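Long-range contact in putative serine phosphatase (PDB 6K4E), which probably removes phosphate from phosphoserine or phosphothreonine of partner proteins as a magnesium-dependent PP2C-type phosphatase in a pathway controlling biofilm formation: residues B[69-78]-B[97-108]. Sequence-based numbering, arbitrary orientation.
Sequences LPDRQLSATL and YVYREQADGYLI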
# COMPACT_ATOMS: atom_id res chain seq x y z
N LEU B 69 -7.02 7.68 -5.97
CA LEU B 69 -7.44 9.08 -5.75
C LEU B 69 -8.92 9.29 -6.08
O LEU B 69 -9.39 8.73 -7.05
CB LEU B 69 -6.55 10.08 -6.51
CG LEU B 69 -5.02 9.94 -6.30
CD1 LEU B 69 -4.26 10.78 -7.30
CD2 LEU B 69 -4.59 10.23 -4.87
N PRO B 70 -9.68 10.10 -5.27
CA PRO B 70 -11.14 10.26 -5.53
C PRO B 70 -11.55 11.35 -6.54
O PRO B 70 -12.63 11.91 -6.41
CB PRO B 70 -11.68 10.57 -4.13
CG PRO B 70 -10.58 11.35 -3.49
CD PRO B 70 -9.29 10.78 -4.01
N ASP B 71 -10.73 11.60 -7.56
CA ASP B 71 -10.96 12.59 -8.65
C ASP B 71 -12.35 12.62 -9.26
O ASP B 71 -12.94 13.69 -9.37
CB ASP B 71 -9.94 12.33 -9.78
CG ASP B 71 -8.54 12.64 -9.34
OD1 ASP B 71 -8.37 13.03 -8.17
OD2 ASP B 71 -7.62 12.52 -10.18
N ARG B 72 -12.81 11.45 -9.73
CA ARG B 72 -14.08 11.23 -10.40
C ARG B 72 -15.26 11.61 -9.51
O ARG B 72 -16.15 12.32 -9.96
CB ARG B 72 -14.20 9.76 -10.86
CG ARG B 72 -15.47 9.43 -11.64
CD ARG B 72 -15.89 7.97 -11.52
NE ARG B 72 -17.20 7.73 -12.14
CZ ARG B 72 -17.39 7.13 -13.31
NH1 ARG B 72 -16.36 6.66 -14.00
NH2 ARG B 72 -18.62 6.97 -13.79
N GLN B 73 -15.25 11.12 -8.27
CA GLN B 73 -16.25 11.34 -7.24
C GLN B 73 -16.28 12.83 -6.87
O GLN B 73 -17.37 13.42 -6.84
CB GLN B 73 -15.96 10.46 -6.02
CG GLN B 73 -15.87 8.97 -6.36
CD GLN B 73 -14.43 8.48 -6.54
OE1 GLN B 73 -13.76 8.72 -7.56
NE2 GLN B 73 -13.92 7.76 -5.53
N LEU B 74 -15.10 13.45 -6.71
CA LEU B 74 -14.99 14.89 -6.44
C LEU B 74 -15.63 15.73 -7.56
O LEU B 74 -16.40 16.63 -7.26
CB LEU B 74 -13.52 15.31 -6.19
CG LEU B 74 -12.95 15.08 -4.79
CD1 LEU B 74 -11.43 15.07 -4.81
CD2 LEU B 74 -13.47 16.14 -3.83
N SER B 75 -15.31 15.43 -8.82
CA SER B 75 -15.84 16.13 -9.99
C SER B 75 -17.34 15.95 -10.16
O SER B 75 -18.04 16.91 -10.47
CB SER B 75 -15.13 15.67 -11.26
OG SER B 75 -13.82 16.20 -11.31
N ALA B 76 -17.84 14.73 -9.94
CA ALA B 76 -19.24 14.38 -10.09
C ALA B 76 -20.13 14.98 -9.00
O ALA B 76 -21.28 15.28 -9.26
CB ALA B 76 -19.40 12.87 -10.14
N THR B 77 -19.60 15.14 -7.77
CA THR B 77 -20.40 15.62 -6.64
C THR B 77 -20.19 17.10 -6.28
O THR B 77 -21.17 17.80 -6.00
CB THR B 77 -20.17 14.73 -5.44
OG1 THR B 77 -18.80 14.83 -5.06
CG2 THR B 77 -20.53 13.27 -5.73
N LEU B 78 -18.93 17.57 -6.25
CA LEU B 78 -18.64 18.97 -5.91
C LEU B 78 -18.54 19.89 -7.15
O LEU B 78 -18.79 21.08 -7.04
CB LEU B 78 -17.38 19.08 -5.05
CG LEU B 78 -17.48 18.53 -3.61
CD1 LEU B 78 -16.22 18.82 -2.83
CD2 LEU B 78 -18.69 19.10 -2.88
N TYR B 97 -5.01 12.27 -1.13
CA TYR B 97 -6.19 12.94 -0.62
C TYR B 97 -7.36 11.98 -0.65
O TYR B 97 -7.35 10.98 -1.39
CB TYR B 97 -6.50 14.21 -1.41
CG TYR B 97 -6.46 14.05 -2.92
CD1 TYR B 97 -5.25 14.09 -3.60
CD2 TYR B 97 -7.63 13.97 -3.67
CE1 TYR B 97 -5.20 14.00 -4.99
CE2 TYR B 97 -7.60 13.88 -5.06
CZ TYR B 97 -6.38 13.88 -5.72
OH TYR B 97 -6.29 13.83 -7.08
N VAL B 98 -8.32 12.25 0.22
CA VAL B 98 -9.48 11.39 0.39
C VAL B 98 -10.73 12.24 0.20
O VAL B 98 -10.70 13.46 0.30
CB VAL B 98 -9.46 10.66 1.77
CG1 VAL B 98 -8.32 9.64 1.84
CG2 VAL B 98 -9.36 11.64 2.95
N TYR B 99 -11.83 11.57 -0.05
CA TYR B 99 -13.14 12.20 -0.21
C TYR B 99 -14.16 11.10 -0.08
O TYR B 99 -13.96 10.01 -0.62
CB TYR B 99 -13.27 12.84 -1.60
CG TYR B 99 -14.66 13.38 -1.84
CD1 TYR B 99 -15.13 14.50 -1.15
CD2 TYR B 99 -15.50 12.81 -2.79
CE1 TYR B 99 -16.41 15.00 -1.36
CE2 TYR B 99 -16.78 13.31 -3.01
CZ TYR B 99 -17.23 14.41 -2.30
OH TYR B 99 -18.48 14.93 -2.48
N ARG B 100 -15.24 11.37 0.65
CA ARG B 100 -16.36 10.46 0.87
C ARG B 100 -17.65 11.27 0.96
O ARG B 100 -17.88 11.95 1.97
CB ARG B 100 -16.12 9.62 2.13
CG ARG B 100 -17.25 8.61 2.45
CD ARG B 100 -17.31 7.43 1.49
NE ARG B 100 -16.11 6.59 1.61
CZ ARG B 100 -16.02 5.48 2.33
NH1 ARG B 100 -17.08 5.00 2.96
NH2 ARG B 100 -14.86 4.85 2.43
N GLU B 101 -18.48 11.21 -0.07
CA GLU B 101 -19.77 11.89 -0.11
C GLU B 101 -20.82 11.15 0.72
O GLU B 101 -20.96 9.94 0.62
CB GLU B 101 -20.27 12.03 -1.55
CG GLU B 101 -21.45 12.99 -1.67
CD GLU B 101 -22.49 12.70 -2.74
OE1 GLU B 101 -22.47 11.59 -3.34
OE2 GLU B 101 -23.35 13.58 -2.97
N GLN B 102 -21.60 11.91 1.49
CA GLN B 102 -22.74 11.40 2.24
C GLN B 102 -23.96 12.19 1.78
O GLN B 102 -23.82 13.16 1.04
CB GLN B 102 -22.53 11.53 3.75
CG GLN B 102 -21.40 10.67 4.30
CD GLN B 102 -21.63 9.16 4.26
OE1 GLN B 102 -20.68 8.40 4.38
NE2 GLN B 102 -22.88 8.67 4.12
N ALA B 103 -25.16 11.81 2.21
CA ALA B 103 -26.36 12.54 1.82
C ALA B 103 -26.43 13.94 2.48
O ALA B 103 -26.85 14.91 1.85
CB ALA B 103 -27.60 11.73 2.18
N ASP B 104 -25.97 14.01 3.75
CA ASP B 104 -26.00 15.18 4.62
C ASP B 104 -24.74 16.05 4.61
O ASP B 104 -24.74 17.11 5.23
CB ASP B 104 -26.34 14.73 6.05
CG ASP B 104 -25.32 13.82 6.70
OD1 ASP B 104 -24.78 12.92 5.99
OD2 ASP B 104 -25.09 13.95 7.92
N GLY B 105 -23.70 15.62 3.89
CA GLY B 105 -22.44 16.34 3.78
C GLY B 105 -21.33 15.48 3.22
O GLY B 105 -21.60 14.48 2.56
N TYR B 106 -20.06 15.85 3.47
CA TYR B 106 -18.96 15.04 2.94
C TYR B 106 -17.74 15.09 3.78
O TYR B 106 -17.48 16.08 4.50
CB TYR B 106 -18.63 15.43 1.47
CG TYR B 106 -18.35 16.90 1.26
CD1 TYR B 106 -17.06 17.41 1.33
CD2 TYR B 106 -19.38 17.79 0.94
CE1 TYR B 106 -16.80 18.76 1.12
CE2 TYR B 106 -19.13 19.15 0.76
CZ TYR B 106 -17.84 19.62 0.82
OH TYR B 106 -17.61 20.97 0.64
N LEU B 107 -16.92 14.04 3.61
CA LEU B 107 -15.63 13.94 4.26
C LEU B 107 -14.60 14.24 3.21
O LEU B 107 -14.66 13.70 2.13
CB LEU B 107 -15.40 12.54 4.84
CG LEU B 107 -14.03 12.29 5.48
CD1 LEU B 107 -13.90 13.00 6.87
CD2 LEU B 107 -13.80 10.84 5.63
N ILE B 108 -13.65 15.12 3.53
CA ILE B 108 -12.59 15.52 2.60
C ILE B 108 -11.27 15.69 3.37
O ILE B 108 -11.27 16.20 4.49
CB ILE B 108 -13.06 16.75 1.82
CG1 ILE B 108 -12.17 17.03 0.60
CG2 ILE B 108 -13.24 17.99 2.72
CD1 ILE B 108 -12.82 18.07 -0.52
O HOH W 1 -5.02 13.95 -9.44
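Tyr97 OH donates a very short hydrogen bond of 2.5 Å to Asp71 OD1. The carboxylate meets the ring at its edge, the two planes only 14° apart, and a water that donates to Asp71 OD2 and Tyr97 OH bridges the pair. Toward the other end of the helix, Thr77 OG1 accepts a 2.6 Å hydrogen bond from Tyr99 OH. Set between its backbone N and carbonyl carbon (chi1 64°), Thr77 OG1 gives its own proton to Gln73 O at 2.7 Å, a relay ending on a helical carbonyl. Thr77 N reaches that oxygen from the opposite face of the carbonyl plane. Between these polar ends, Leu74 CD2 makes a CH-pi contact over one face of the Tyr99 ring, 3.8 Å from its centroid, while Leu74 CD1 meets the edge of Tyr97. Pro70, the N-cap residue, wedges its CG against Tyr99 CB (3.6 Å) and its CD against Tyr97. Leu69 CD2 and Leu78 CD2 make like CH-pi contacts over Tyr97 and Tyr106. The axes of helix 71-77 and strand 97-101 run at 48°; the next strand, 105-113, brings Ile108 CD1 against Leu74 CD2. Trp86 and Phe298, from the second sheet of the PP2C-type beta-sandwich, adjoin Tyr97 and Tyr106, respectively.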